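Local atomic coordinates of UDP-glucose 6-dehydrogenase (Pyrobaculum islandicum, PDB entry 3VTF), a protein that probably oxidises UDP-glucose to UDP-glucuronate in two NAD(+)-dependent steps, as a member of the UDP-glucose/GDP-mannose dehydrogenase family. Residues Y370-M375 against P411-L416. Residues are numbered along the deposited sequence; the frame is centred on the assembly and turned at random.
Sequences YVHDPM and PQYEGL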
ATOM      1  N   TYR A 370      34.856  -7.987   5.324  1.00 29.00           N
ATOM      2  CA  TYR A 370      34.818  -7.747   6.745  1.00 31.32           C
ATOM      3  C   TYR A 370      33.379  -7.498   7.085  1.00 32.48           C
ATOM      4  O   TYR A 370      32.651  -6.820   6.313  1.00 34.05           O
ATOM      5  CB  TYR A 370      35.624  -6.499   7.080  1.00 30.63           C
ATOM      6  CG  TYR A 370      37.055  -6.653   6.664  1.00 34.43           C
ATOM      7  CD1 TYR A 370      38.075  -6.878   7.634  1.00 39.04           C
ATOM      8  CD2 TYR A 370      37.411  -6.578   5.317  1.00 35.88           C
ATOM      9  CE1 TYR A 370      39.419  -7.043   7.232  1.00 43.92           C
ATOM     10  CE2 TYR A 370      38.734  -6.736   4.903  1.00 42.87           C
ATOM     11  CZ  TYR A 370      39.733  -6.965   5.854  1.00 46.70           C
ATOM     12  OH  TYR A 370      41.010  -7.070   5.361  1.00 50.65           O
ATOM     13  N   VAL A 371      32.950  -7.970   8.244  1.00 31.80           N
ATOM     14  CA  VAL A 371      31.588  -7.731   8.697  1.00 30.02           C
ATOM     15  C   VAL A 371      31.538  -7.292  10.151  1.00 32.99           C
ATOM     16  O   VAL A 371      32.424  -7.600  10.918  1.00 34.68           O
ATOM     17  CB  VAL A 371      30.698  -8.983   8.521  1.00 31.18           C
ATOM     18  CG1 VAL A 371      30.747  -9.478   7.094  1.00 28.82           C
ATOM     19  CG2 VAL A 371      31.098 -10.069   9.496  1.00 29.06           C
ATOM     20  N   HIS A 372      30.500  -6.559  10.512  1.00 28.46           N
ATOM     21  CA  HIS A 372      30.197  -6.259  11.891  1.00 31.65           C
ATOM     22  C   HIS A 372      28.720  -6.279  12.150  1.00 31.25           C
ATOM     23  O   HIS A 372      27.934  -5.963  11.270  1.00 28.94           O
ATOM     24  CB  HIS A 372      30.740  -4.893  12.290  1.00 29.69           C
ATOM     25  CG  HIS A 372      30.266  -4.428  13.643  1.00 31.85           C
ATOM     26  ND1 HIS A 372      29.180  -3.684  13.801  1.00 29.44           N
ATOM     27  CD2 HIS A 372      30.770  -4.652  14.908  1.00 29.02           C
ATOM     28  CE1 HIS A 372      28.997  -3.431  15.094  1.00 29.26           C
ATOM     29  NE2 HIS A 372      29.969  -4.025  15.770  1.00 30.45           N
ATOM     30  N   ASP A 373      28.324  -6.647  13.360  1.00 28.83           N
ATOM     31  CA  ASP A 373      26.974  -6.397  13.847  1.00 28.05           C
ATOM     32  C   ASP A 373      27.035  -6.242  15.345  1.00 31.22           C
ATOM     33  O   ASP A 373      27.791  -6.928  15.980  1.00 33.59           O
ATOM     34  CB  ASP A 373      26.031  -7.544  13.474  1.00 30.66           C
ATOM     35  CG  ASP A 373      24.583  -7.223  13.745  1.00 28.45           C
ATOM     36  OD1 ASP A 373      23.899  -6.755  12.833  1.00 29.68           O
ATOM     37  OD2 ASP A 373      24.133  -7.417  14.873  1.00 28.19           O
ATOM     38  N   PRO A 374      26.238  -5.379  15.947  1.00 34.59           N
ATOM     39  CA  PRO A 374      26.364  -5.337  17.411  1.00 32.94           C
ATOM     40  C   PRO A 374      25.883  -6.607  18.130  1.00 42.67           C
ATOM     41  O   PRO A 374      26.288  -6.813  19.282  1.00 32.85           O
ATOM     42  CB  PRO A 374      25.433  -4.171  17.809  1.00 31.43           C
ATOM     43  CG  PRO A 374      25.415  -3.276  16.539  1.00 35.40           C
ATOM     44  CD  PRO A 374      25.306  -4.355  15.447  1.00 31.36           C
ATOM     45  N   MET A 375      24.974  -7.406  17.537  1.00 36.85           N
ATOM     46  CA  MET A 375      24.502  -8.622  18.212  1.00 38.19           C
ATOM     47  C   MET A 375      24.639  -9.914  17.415  1.00 42.76           C
ATOM     48  O   MET A 375      24.799 -10.973  17.986  1.00 35.48           O
ATOM     49  CB  MET A 375      23.072  -8.480  18.651  1.00 36.18           C
ATOM     50  CG  MET A 375      22.861  -7.382  19.663  1.00 47.38           C
ATOM     51  SD  MET A 375      21.114  -7.371  20.054  1.00 45.18           S
ATOM     52  CE  MET A 375      21.060  -8.848  21.119  1.00 51.35           C
ATOM     53  N   PRO A 411      21.351   1.850  15.503  1.00 31.97           N
ATOM     54  CA  PRO A 411      21.544   3.243  15.956  1.00 34.52           C
ATOM     55  C   PRO A 411      23.016   3.609  16.149  1.00 36.49           C
ATOM     56  O   PRO A 411      23.393   4.758  15.775  1.00 33.09           O
ATOM     57  CB  PRO A 411      20.721   3.315  17.273  1.00 40.58           C
ATOM     58  CG  PRO A 411      19.624   2.271  17.053  1.00 39.43           C
ATOM     59  CD  PRO A 411      20.341   1.150  16.335  1.00 35.35           C
ATOM     60  N   GLN A 412      23.870   2.677  16.613  1.00 30.11           N
ATOM     61  CA  GLN A 412      25.274   3.068  16.743  1.00 35.10           C
ATOM     62  C   GLN A 412      25.962   3.423  15.417  1.00 36.25           C
ATOM     63  O   GLN A 412      27.080   3.995  15.377  1.00 32.33           O
ATOM     64  CB  GLN A 412      26.087   2.001  17.472  1.00 37.62           C
ATOM     65  CG  GLN A 412      26.416   0.720  16.706  1.00 37.84           C
ATOM     66  CD  GLN A 412      26.867  -0.400  17.668  1.00 45.08           C
ATOM     67  OE1 GLN A 412      26.099  -0.777  18.571  1.00 45.74           O
ATOM     68  NE2 GLN A 412      28.082  -0.932  17.486  1.00 35.61           N
ATOM     69  N   TYR A 413      25.373   3.024  14.306  1.00 29.28           N
ATOM     70  CA  TYR A 413      25.944   3.333  13.001  1.00 30.08           C
ATOM     71  C   TYR A 413      25.823   4.815  12.618  1.00 28.69           C
ATOM     72  O   TYR A 413      26.570   5.315  11.815  1.00 26.63           O
ATOM     73  CB  TYR A 413      25.424   2.399  11.903  1.00 26.45           C
ATOM     74  CG  TYR A 413      25.863   0.956  12.055  1.00 26.37           C
ATOM     75  CD1 TYR A 413      26.866   0.598  12.931  1.00 26.22           C
ATOM     76  CD2 TYR A 413      25.261  -0.044  11.317  1.00 27.80           C
ATOM     77  CE1 TYR A 413      27.264  -0.706  13.065  1.00 27.33           C
ATOM     78  CE2 TYR A 413      25.654  -1.349  11.446  1.00 25.54           C
ATOM     79  CZ  TYR A 413      26.644  -1.672  12.319  1.00 27.95           C
ATOM     80  OH  TYR A 413      27.020  -2.965  12.434  1.00 30.50           O
ATOM     81  N   GLU A 414      24.830   5.483  13.170  1.00 31.87           N
ATOM     82  CA  GLU A 414      24.575   6.873  12.863  1.00 37.45           C
ATOM     83  C   GLU A 414      25.699   7.798  13.334  1.00 42.36           C
ATOM     84  O   GLU A 414      25.835   8.902  12.856  1.00 49.11           O
ATOM     85  CB  GLU A 414      23.215   7.298  13.393  1.00 39.60           C
ATOM     86  CG  GLU A 414      22.086   7.012  12.424  1.00 49.09           C
ATOM     87  CD  GLU A 414      21.959   8.057  11.331  1.00 51.17           C
ATOM     88  OE1 GLU A 414      22.935   8.817  11.059  1.00 47.82           O
ATOM     89  OE2 GLU A 414      20.864   8.130  10.752  1.00 49.86           O
ATOM     90  N   GLY A 415      26.460   7.347  14.310  1.00 42.13           N
ATOM     91  CA  GLY A 415      27.514   8.138  14.888  1.00 43.23           C
ATOM     92  C   GLY A 415      28.910   7.826  14.419  1.00 44.47           C
ATOM     93  O   GLY A 415      29.857   8.289  15.020  1.00 42.64           O
ATOM     94  N   LEU A 416      29.054   7.010  13.385  1.00 33.83           N
ATOM     95  CA  LEU A 416      30.377   6.637  12.960  1.00 31.62           C
ATOM     96  C   LEU A 416      31.049   7.708  12.036  1.00 28.83           C
ATOM     97  O   LEU A 416      30.358   8.613  11.518  1.00 29.29           O
ATOM     98  CB  LEU A 416      30.350   5.269  12.225  1.00 32.22           C
ATOM     99  CG  LEU A 416      29.845   4.018  12.981  1.00 35.40           C
ATOM    100  CD1 LEU A 416      29.856   2.802  12.028  1.00 30.56           C
ATOM    101  CD2 LEU A 416      30.838   3.761  14.138  1.00 34.13           C
TER
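A chi1 of 171° swings the imidazole of His372 out opposite the main-chain nitrogen, while Tyr413 holds its CG anti to its own carbonyl carbon (chi1 -67°), and the imidazole and the phenol reach across to one another and join ND1 to OH. This hydrogen bond, 2.7 Å between His372 ND1 and Tyr413 OH, lies at the edge of both rings, and the proton may come from either side. The rings approach by their rims, with planes at 57°, and do not stack. Tyr413 OH also lies 3.7 Å from Pro374 CD. The exposed Gln412 lays its amide against Pro374, its chain extended beyond CG and sliding past the proline: Gln412 OE1 is 3.3 Å from Pro374 CG, while Gln412 NE2 stands 3.6 Å from His372 CE1, near the plane of the imidazole.

The carboxylate of Asp373 bonds elsewhere. Asp373 OD2 accepts the backbone N-H of Met375, 2.8 Å from N, closing an Asx turn just after strand 368-372, while OD1 takes the indole N-H of Trp410 and the backbone N-H groups of Leu341 and Ala342. Trp410 also packs edge-to-face with Tyr413 and touches Pro374, so a second link ties the two segments together. The contact thus joins the end of one strand of the parallel sheet in the UDP-binding domain to the loop between strands 403-406 and 422-425; the side chain of Asp373 lies about 11 Å from the bound UDP-glucose.

A leucine in place of His372 would probably leave the buried Tyr413 hydroxyl without its imidazole partner and its phenol freer to shift. Because imidazole and phenol can each donate or accept, their bond probably gives each buried atom a partner whichever ring supplies the proton, and does not need a charged imidazole.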